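Local coordinates for putative ferritin-like diiron-carboxylate protein TM1526 (Thermotoga maritima, PDB 1VJX), which is of unknown function but belongs to the rubrerythrin family of ferritin-like proteins, which suggests a metal-dependent oxidoreductase, at residues A[16-21]-A[120-125]; A[71-76]-A[124-129]. All coordinates share one frame; numbering follows the deposited sequence.

Interaction 1: A[16-21]-A[120-125]; sequences SDILTV and YELKDG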
ATOM      1  N   SER A  16       6.291  14.929  -4.677  1.00 46.92           N
ATOM      2  CA  SER A  16       6.064  14.213  -5.907  1.00 47.00           C
ATOM      3  C   SER A  16       6.781  12.871  -5.934  1.00 47.68           C
ATOM      4  O   SER A  16       6.320  11.948  -6.602  1.00 47.95           O
ATOM      5  CB  SER A  16       6.579  15.044  -7.085  1.00 46.55           C
ATOM      6  OG  SER A  16       7.932  15.381  -6.848  1.00 43.98           O
ATOM      7  N   ASP A  17       7.957  12.824  -5.297  1.00 48.16           N
ATOM      8  CA  ASP A  17       8.763  11.618  -5.160  1.00 48.00           C
ATOM      9  C   ASP A  17       7.950  10.634  -4.333  1.00 48.37           C
ATOM     10  O   ASP A  17       7.920   9.439  -4.609  1.00 48.31           O
ATOM     11  CB  ASP A  17      10.085  11.903  -4.415  1.00 47.51           C
ATOM     12  CG  ASP A  17      10.988  12.899  -5.138  1.00 46.09           C
ATOM     13  OD1 ASP A  17      10.833  13.112  -6.358  1.00 45.13           O
ATOM     14  OD2 ASP A  17      11.935  13.473  -4.565  1.00 42.14           O
ATOM     15  N   ILE A  18       7.264  11.153  -3.337  1.00 48.92           N
ATOM     16  CA  ILE A  18       6.495  10.302  -2.396  1.00 49.23           C
ATOM     17  C   ILE A  18       5.215   9.772  -3.049  1.00 49.68           C
ATOM     18  O   ILE A  18       4.853   8.615  -2.858  1.00 49.76           O
ATOM     19  CB  ILE A  18       6.178  11.102  -1.129  1.00 49.41           C
ATOM     20  CG1 ILE A  18       7.461  11.514  -0.419  1.00 50.53           C
ATOM     21  CG2 ILE A  18       5.308  10.308  -0.142  1.00 49.76           C
ATOM     22  CD1 ILE A  18       8.210  10.338   0.237  1.00 53.30           C
ATOM     23  N   LEU A  19       4.508  10.606  -3.811  1.00 49.92           N
ATOM     24  CA  LEU A  19       3.394  10.090  -4.618  1.00 50.08           C
ATOM     25  C   LEU A  19       3.845   8.957  -5.544  1.00 49.89           C
ATOM     26  O   LEU A  19       3.141   7.974  -5.678  1.00 50.33           O
ATOM     27  CB  LEU A  19       2.773  11.145  -5.484  1.00 50.15           C
ATOM     28  CG  LEU A  19       1.697  12.003  -4.909  1.00 51.60           C
ATOM     29  CD1 LEU A  19       1.474  13.108  -5.927  1.00 50.75           C
ATOM     30  CD2 LEU A  19       0.410  11.158  -4.606  1.00 54.26           C
ATOM     31  N   THR A  20       4.991   9.114  -6.196  1.00 49.42           N
ATOM     32  CA  THR A  20       5.489   8.076  -7.086  1.00 49.64           C
ATOM     33  C   THR A  20       5.709   6.788  -6.282  1.00 48.35           C
ATOM     34  O   THR A  20       5.364   5.705  -6.707  1.00 46.99           O
ATOM     35  CB  THR A  20       6.801   8.507  -7.720  1.00 50.14           C
ATOM     36  OG1 THR A  20       6.626   9.714  -8.509  1.00 52.90           O
ATOM     37  CG2 THR A  20       7.240   7.472  -8.737  1.00 51.82           C
ATOM     38  N   VAL A  21       6.269   6.945  -5.085  1.00 48.07           N
ATOM     39  CA  VAL A  21       6.526   5.830  -4.206  1.00 46.94           C
ATOM     40  C   VAL A  21       5.182   5.187  -3.844  1.00 46.97           C
ATOM     41  O   VAL A  21       5.051   3.985  -3.954  1.00 46.12           O
ATOM     42  CB  VAL A  21       7.338   6.280  -2.966  1.00 46.81           C
ATOM     43  CG1 VAL A  21       7.269   5.242  -1.873  1.00 46.65           C
ATOM     44  CG2 VAL A  21       8.799   6.528  -3.332  1.00 44.58           C
ATOM     45  N   TYR A 120       1.078   8.191   5.471  1.00 42.76           N
ATOM     46  CA  TYR A 120       1.017   9.249   6.454  1.00 41.99           C
ATOM     47  C   TYR A 120       2.018  10.382   6.085  1.00 43.14           C
ATOM     48  O   TYR A 120       1.688  11.553   6.131  1.00 41.68           O
ATOM     49  CB  TYR A 120       1.251   8.724   7.886  1.00 41.68           C
ATOM     50  CG  TYR A 120      -0.008   8.212   8.604  1.00 41.03           C
ATOM     51  CD1 TYR A 120      -1.102   9.051   8.832  1.00 39.91           C
ATOM     52  CD2 TYR A 120      -0.093   6.900   9.086  1.00 41.99           C
ATOM     53  CE1 TYR A 120      -2.269   8.592   9.506  1.00 40.07           C
ATOM     54  CE2 TYR A 120      -1.290   6.425   9.780  1.00 41.50           C
ATOM     55  CZ  TYR A 120      -2.360   7.282   9.968  1.00 39.20           C
ATOM     56  OH  TYR A 120      -3.516   6.866  10.623  1.00 41.17           O
ATOM     57  N   GLU A 121       3.221  10.004   5.658  1.00 44.05           N
ATOM     58  CA  GLU A 121       4.257  10.969   5.325  1.00 44.54           C
ATOM     59  C   GLU A 121       3.783  11.881   4.246  1.00 44.75           C
ATOM     60  O   GLU A 121       3.917  13.092   4.381  1.00 45.17           O
ATOM     61  CB  GLU A 121       5.570  10.270   4.967  1.00 44.09           C
ATOM     62  CG  GLU A 121       6.255   9.736   6.236  1.00 44.51           C
ATOM     63  CD  GLU A 121       7.436   8.797   5.988  1.00 45.32           C
ATOM     64  OE1 GLU A 121       7.486   8.150   4.924  1.00 50.17           O
ATOM     65  OE2 GLU A 121       8.325   8.710   6.872  1.00 42.30           O
ATOM     66  N   LEU A 122       3.189  11.275   3.215  1.00 45.65           N
ATOM     67  CA  LEU A 122       2.612  11.946   2.055  1.00 45.95           C
ATOM     68  C   LEU A 122       1.507  12.930   2.421  1.00 46.46           C
ATOM     69  O   LEU A 122       1.478  14.080   1.938  1.00 47.56           O
ATOM     70  CB  LEU A 122       2.001  10.907   1.092  1.00 46.16           C
ATOM     71  CG  LEU A 122       1.136  11.513  -0.043  1.00 45.98           C
ATOM     72  CD1 LEU A 122       1.963  12.504  -0.900  1.00 45.76           C
ATOM     73  CD2 LEU A 122       0.471  10.449  -0.922  1.00 46.59           C
ATOM     74  N   LYS A 123       0.600  12.475   3.267  1.00 45.59           N
ATOM     75  CA  LYS A 123      -0.467  13.312   3.746  1.00 45.16           C
ATOM     76  C   LYS A 123       0.017  14.584   4.437  1.00 44.81           C
ATOM     77  O   LYS A 123      -0.492  15.686   4.180  1.00 44.11           O
ATOM     78  CB  LYS A 123      -1.393  12.541   4.642  1.00 43.73           C
ATOM     79  CG  LYS A 123      -2.685  13.312   4.890  1.00 45.14           C
ATOM     80  CD  LYS A 123      -3.850  12.504   5.559  1.00 44.19           C
ATOM     81  CE  LYS A 123      -3.502  12.113   6.976  1.00 43.73           C
ATOM     82  NZ  LYS A 123      -3.669  13.266   7.899  1.00 45.48           N
ATOM     83  N   ASP A 124       1.026  14.428   5.274  1.00 45.34           N
ATOM     84  CA  ASP A 124       1.670  15.568   5.917  1.00 46.24           C
ATOM     85  C   ASP A 124       2.322  16.546   4.937  1.00 45.96           C
ATOM     86  O   ASP A 124       2.520  17.681   5.278  1.00 46.17           O
ATOM     87  CB  ASP A 124       2.746  15.094   6.871  1.00 46.54           C
ATOM     88  CG  ASP A 124       2.233  14.855   8.277  1.00 46.42           C
ATOM     89  OD1 ASP A 124       0.978  14.737   8.491  1.00 51.33           O
ATOM     90  OD2 ASP A 124       3.045  14.779   9.234  1.00 41.20           O
ATOM     91  N   GLY A 125       2.662  16.101   3.738  1.00 46.52           N
ATOM     92  CA  GLY A 125       3.374  16.942   2.755  1.00 46.83           C
ATOM     93  C   GLY A 125       2.460  17.671   1.797  1.00 47.78           C
ATOM     94  O   GLY A 125       2.882  18.612   1.081  1.00 47.38           O
TER
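L122 on helix 101-125 meets I18 and L19 on helix 15-36, and following it outward from the backbone takes in the whole contact. Its CB comes first: it lies 3.6 Å from CG2 of I18, and that same methyl also rests against the L122 backbone, 3.8 Å from CA. Rotation about the L122 CA–CB bond (chi1 169°) turns CG away from its own N and carries the branch past I18 to L19. There the two methyls part company. CD1 turns to L19, 4.0 Å from its CG, while staying within 4.1 Å of I18 CG2; CD2 reaches the outer end of L19, 3.8 Å from L19 CD2. One leucine thus leans its base on the isoleucine and its fork on the neighbouring leucine.

I18 points at the opposing helix, and the rotation about its CA–CB bond (chi1 -62°) sends CG1 off beside its own N and leaves CG2 as the touching branch. The I18 and L122 side chains run past each other in opposite directions, so they touch along their flanks. L19 starts out less directly, but its branched end swings in to meet L122. No hydrogen bond joins the two segments; I18, L19 and L122 are all buried, and the contact is purely apolar. The CA atoms of I18 and L122 are the nearest such pair across the segments, at 6.1 Å.

F62 of helix 43-68 touches both L19 and L122, closing over the leucine pair, while L78 and A82 of the long loop cover I18. This is an antiparallel helix pair packed inside a four-helix bundle, near one end, as in the ferritin-like fold of the rubrerythrin family.

Interaction 2: A[71-76]-A[124-129]; sequences WDEVDS and DGLVNS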
ATOM      1  N   TRP A  71       1.880  22.169  -9.203  1.00 45.46           N
ATOM      2  CA  TRP A  71       3.327  21.924  -9.313  1.00 44.98           C
ATOM      3  C   TRP A  71       4.120  22.391  -8.088  1.00 45.08           C
ATOM      4  O   TRP A  71       5.014  21.717  -7.597  1.00 44.00           O
ATOM      5  CB  TRP A  71       3.835  22.598 -10.599  1.00 43.89           C
ATOM      6  CG  TRP A  71       5.293  22.646 -10.721  1.00 43.11           C
ATOM      7  CD1 TRP A  71       6.081  23.762 -10.774  1.00 42.56           C
ATOM      8  CD2 TRP A  71       6.180  21.526 -10.825  1.00 41.58           C
ATOM      9  NE1 TRP A  71       7.401  23.397 -10.914  1.00 41.70           N
ATOM     10  CE2 TRP A  71       7.489  22.033 -10.933  1.00 41.05           C
ATOM     11  CE3 TRP A  71       5.996  20.143 -10.857  1.00 42.27           C
ATOM     12  CZ2 TRP A  71       8.592  21.213 -11.060  1.00 42.11           C
ATOM     13  CZ3 TRP A  71       7.092  19.335 -10.963  1.00 42.99           C
ATOM     14  CH2 TRP A  71       8.372  19.866 -11.069  1.00 42.38           C
ATOM     15  N   ASP A  72       3.739  23.537  -7.562  1.00 46.63           N
ATOM     16  CA  ASP A  72       4.355  24.073  -6.368  1.00 47.88           C
ATOM     17  C   ASP A  72       4.172  23.250  -5.116  1.00 49.13           C
ATOM     18  O   ASP A  72       5.076  23.193  -4.276  1.00 50.45           O
ATOM     19  CB  ASP A  72       3.795  25.453  -6.118  1.00 48.32           C
ATOM     20  CG  ASP A  72       4.276  26.450  -7.118  1.00 50.02           C
ATOM     21  OD1 ASP A  72       5.334  26.252  -7.794  1.00 50.69           O
ATOM     22  OD2 ASP A  72       3.626  27.478  -7.292  1.00 56.07           O
ATOM     23  N   GLU A  73       3.010  22.616  -4.974  1.00 49.20           N
ATOM     24  CA  GLU A  73       2.818  21.668  -3.904  1.00 49.97           C
ATOM     25  C   GLU A  73       3.710  20.432  -4.113  1.00 49.60           C
ATOM     26  O   GLU A  73       4.541  20.076  -3.277  1.00 49.94           O
ATOM     27  CB  GLU A  73       1.342  21.221  -3.831  1.00 49.97           C
ATOM     28  CG  GLU A  73       1.113  20.201  -2.722  1.00 51.49           C
ATOM     29  CD  GLU A  73      -0.307  19.669  -2.635  1.00 51.02           C
ATOM     30  OE1 GLU A  73      -0.834  19.172  -3.655  1.00 55.83           O
ATOM     31  OE2 GLU A  73      -0.868  19.729  -1.535  1.00 47.21           O
ATOM     32  N   VAL A  74       3.481  19.778  -5.232  1.00 48.82           N
ATOM     33  CA  VAL A  74       4.158  18.549  -5.610  1.00 49.01           C
ATOM     34  C   VAL A  74       5.693  18.645  -5.655  1.00 48.80           C
ATOM     35  O   VAL A  74       6.406  17.691  -5.335  1.00 47.98           O
ATOM     36  CB  VAL A  74       3.531  18.118  -6.972  1.00 49.69           C
ATOM     37  CG1 VAL A  74       4.477  18.116  -8.086  1.00 49.99           C
ATOM     38  CG2 VAL A  74       2.741  16.839  -6.828  1.00 52.86           C
ATOM     39  N   ASP A  75       6.203  19.820  -6.025  1.00 48.97           N
ATOM     40  CA  ASP A  75       7.660  20.031  -6.114  1.00 49.02           C
ATOM     41  C   ASP A  75       8.333  20.439  -4.787  1.00 49.63           C
ATOM     42  O   ASP A  75       9.546  20.741  -4.753  1.00 49.48           O
ATOM     43  CB  ASP A  75       7.985  21.051  -7.202  1.00 47.96           C
ATOM     44  CG  ASP A  75       9.422  20.966  -7.680  1.00 46.67           C
ATOM     45  OD1 ASP A  75       9.946  19.853  -7.927  1.00 42.05           O
ATOM     46  OD2 ASP A  75      10.085  22.007  -7.864  1.00 44.71           O
ATOM     47  N   SER A  76       7.563  20.414  -3.709  1.00 50.24           N
ATOM     48  CA  SER A  76       8.050  20.804  -2.392  1.00 51.71           C
ATOM     49  C   SER A  76       8.706  19.667  -1.663  1.00 51.53           C
ATOM     50  O   SER A  76       8.293  18.527  -1.793  1.00 51.59           O
ATOM     51  CB  SER A  76       6.905  21.278  -1.481  1.00 52.35           C
ATOM     52  OG  SER A  76       6.847  22.694  -1.478  1.00 54.39           O
ATOM     53  N   ASP A 124       1.026  14.428   5.274  1.00 45.34           N
ATOM     54  CA  ASP A 124       1.670  15.568   5.917  1.00 46.24           C
ATOM     55  C   ASP A 124       2.322  16.546   4.937  1.00 45.96           C
ATOM     56  O   ASP A 124       2.520  17.681   5.278  1.00 46.17           O
ATOM     57  CB  ASP A 124       2.746  15.094   6.871  1.00 46.54           C
ATOM     58  CG  ASP A 124       2.233  14.855   8.277  1.00 46.42           C
ATOM     59  OD1 ASP A 124       0.978  14.737   8.491  1.00 51.33           O
ATOM     60  OD2 ASP A 124       3.045  14.779   9.234  1.00 41.20           O
ATOM     61  N   GLY A 125       2.662  16.101   3.738  1.00 46.52           N
ATOM     62  CA  GLY A 125       3.374  16.942   2.755  1.00 46.83           C
ATOM     63  C   GLY A 125       2.460  17.671   1.797  1.00 47.78           C
ATOM     64  O   GLY A 125       2.882  18.612   1.081  1.00 47.38           O
ATOM     65  N   LEU A 126       1.219  17.192   1.738  1.00 48.47           N
ATOM     66  CA  LEU A 126       0.194  17.836   0.973  1.00 49.36           C
ATOM     67  C   LEU A 126      -0.284  19.054   1.750  1.00 50.61           C
ATOM     68  O   LEU A 126      -0.327  19.055   2.990  1.00 51.84           O
ATOM     69  CB  LEU A 126      -0.934  16.877   0.642  1.00 49.17           C
ATOM     70  CG  LEU A 126      -0.563  15.706  -0.282  1.00 48.90           C
ATOM     71  CD1 LEU A 126      -1.638  14.566  -0.158  1.00 49.55           C
ATOM     72  CD2 LEU A 126      -0.445  16.151  -1.682  1.00 45.09           C
ATOM     73  N   VAL A 127      -0.583  20.102   0.986  1.00 51.35           N
ATOM     74  CA  VAL A 127      -0.961  21.415   1.484  1.00 52.06           C
ATOM     75  C   VAL A 127      -2.421  21.686   1.135  1.00 52.00           C
ATOM     76  O   VAL A 127      -3.137  22.352   1.879  1.00 53.01           O
ATOM     77  CB  VAL A 127      -0.031  22.506   0.847  1.00 53.05           C
ATOM     78  CG1 VAL A 127      -0.798  23.799   0.509  1.00 54.34           C
ATOM     79  CG2 VAL A 127       1.163  22.794   1.766  1.00 53.73           C
ATOM     80  N   ASN A 128      -2.855  21.165  -0.004  1.00 51.96           N
ATOM     81  CA  ASN A 128      -4.231  21.261  -0.433  1.00 52.54           C
ATOM     82  C   ASN A 128      -5.073  20.335   0.477  1.00 52.85           C
ATOM     83  O   ASN A 128      -4.727  19.165   0.667  1.00 53.82           O
ATOM     84  CB  ASN A 128      -4.332  20.897  -1.920  1.00 51.98           C
ATOM     85  CG  ASN A 128      -5.725  20.515  -2.321  1.00 55.08           C
ATOM     86  OD1 ASN A 128      -6.623  20.512  -1.465  1.00 56.44           O
ATOM     87  ND2 ASN A 128      -5.939  20.182  -3.615  1.00 53.78           N
ATOM     88  N   SER A 129      -6.146  20.877   1.057  1.00 52.74           N
ATOM     89  CA  SER A 129      -6.942  20.183   2.069  1.00 51.83           C
ATOM     90  C   SER A 129      -7.843  19.084   1.488  1.00 51.53           C
ATOM     91  O   SER A 129      -8.241  18.163   2.219  1.00 51.73           O
ATOM     92  CB  SER A 129      -7.787  21.185   2.881  1.00 52.09           C
ATOM     93  OG  SER A 129      -9.115  21.369   2.366  1.00 51.36           O
TER
HETATM   94  O   HOH W   1       3.783  20.784  -0.239  1.00 63.37           O
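E73 extends its side chain from the short helix 71-74 over L126, its carboxylate lying against the leucine's CD2, which is 3.6 Å from each of OE1 and OE2. With CG anti to the backbone N and the chain extended beyond it, the glutamate delivers OE2 to the backbone of the turn that follows helix 101-125. Two successive amides grip that one oxygen. V127 N comes in on the anti lone pair, on the side away from OE1, at 2.6 Å from OE2 and an N-H...O angle of 166°. N128 N is 2.9 Å from OE2 and nearly straight at 174°, but approaches from above the carboxylate plane, 35° out of it. Two bonds to OE2, from different directions, probably limit how the carboxylate can turn, and a buried acidic oxygen receives two N-H groups. These donors would probably favour the charged form, although the closeness of E69 OE1 to E73 OE1 would work against it if both are ionised.

A water bridges the two backbones: it donates to the carbonyl O of E73 and, at 2.7 Å, to the carbonyl O of G125. N128 contributes mainly through its backbone; it is the N-cap residue of helix 129-156, its OD1 accepting from the amide of D130.

L126 also packs on A131, Q132 and V135 of helix 129-156, while V74, pointing away from the turn, packs against V15 and L19 of helix 15-36. The short helix 71-74 is therefore set between the start of helix 15-36 and the connection from helix 101-125 to helix 129-156.

Starting from the N terminus, the chain enters helix 15-36, returns along helix 43-68 and reaches the short helix 71-74 before the long loop leads into helix 101-125. Interaction 1 closes the larger loop, bringing 120-125 back onto 16-21 after 98 intervening residues. Interaction 2 closes a shorter loop of 47 residues that starts inside that span and ends just past it, so the two overlap rather than nest, sharing D124 and G125. They lie about 9 Å apart, centre to centre, and S16 N to V74 O (2.8 Å, a probable hydrogen bond) joins them directly. Together they tie helices 15-36, 71-74 and 101-125 at one end of the bundle, where helix 129-156 begins.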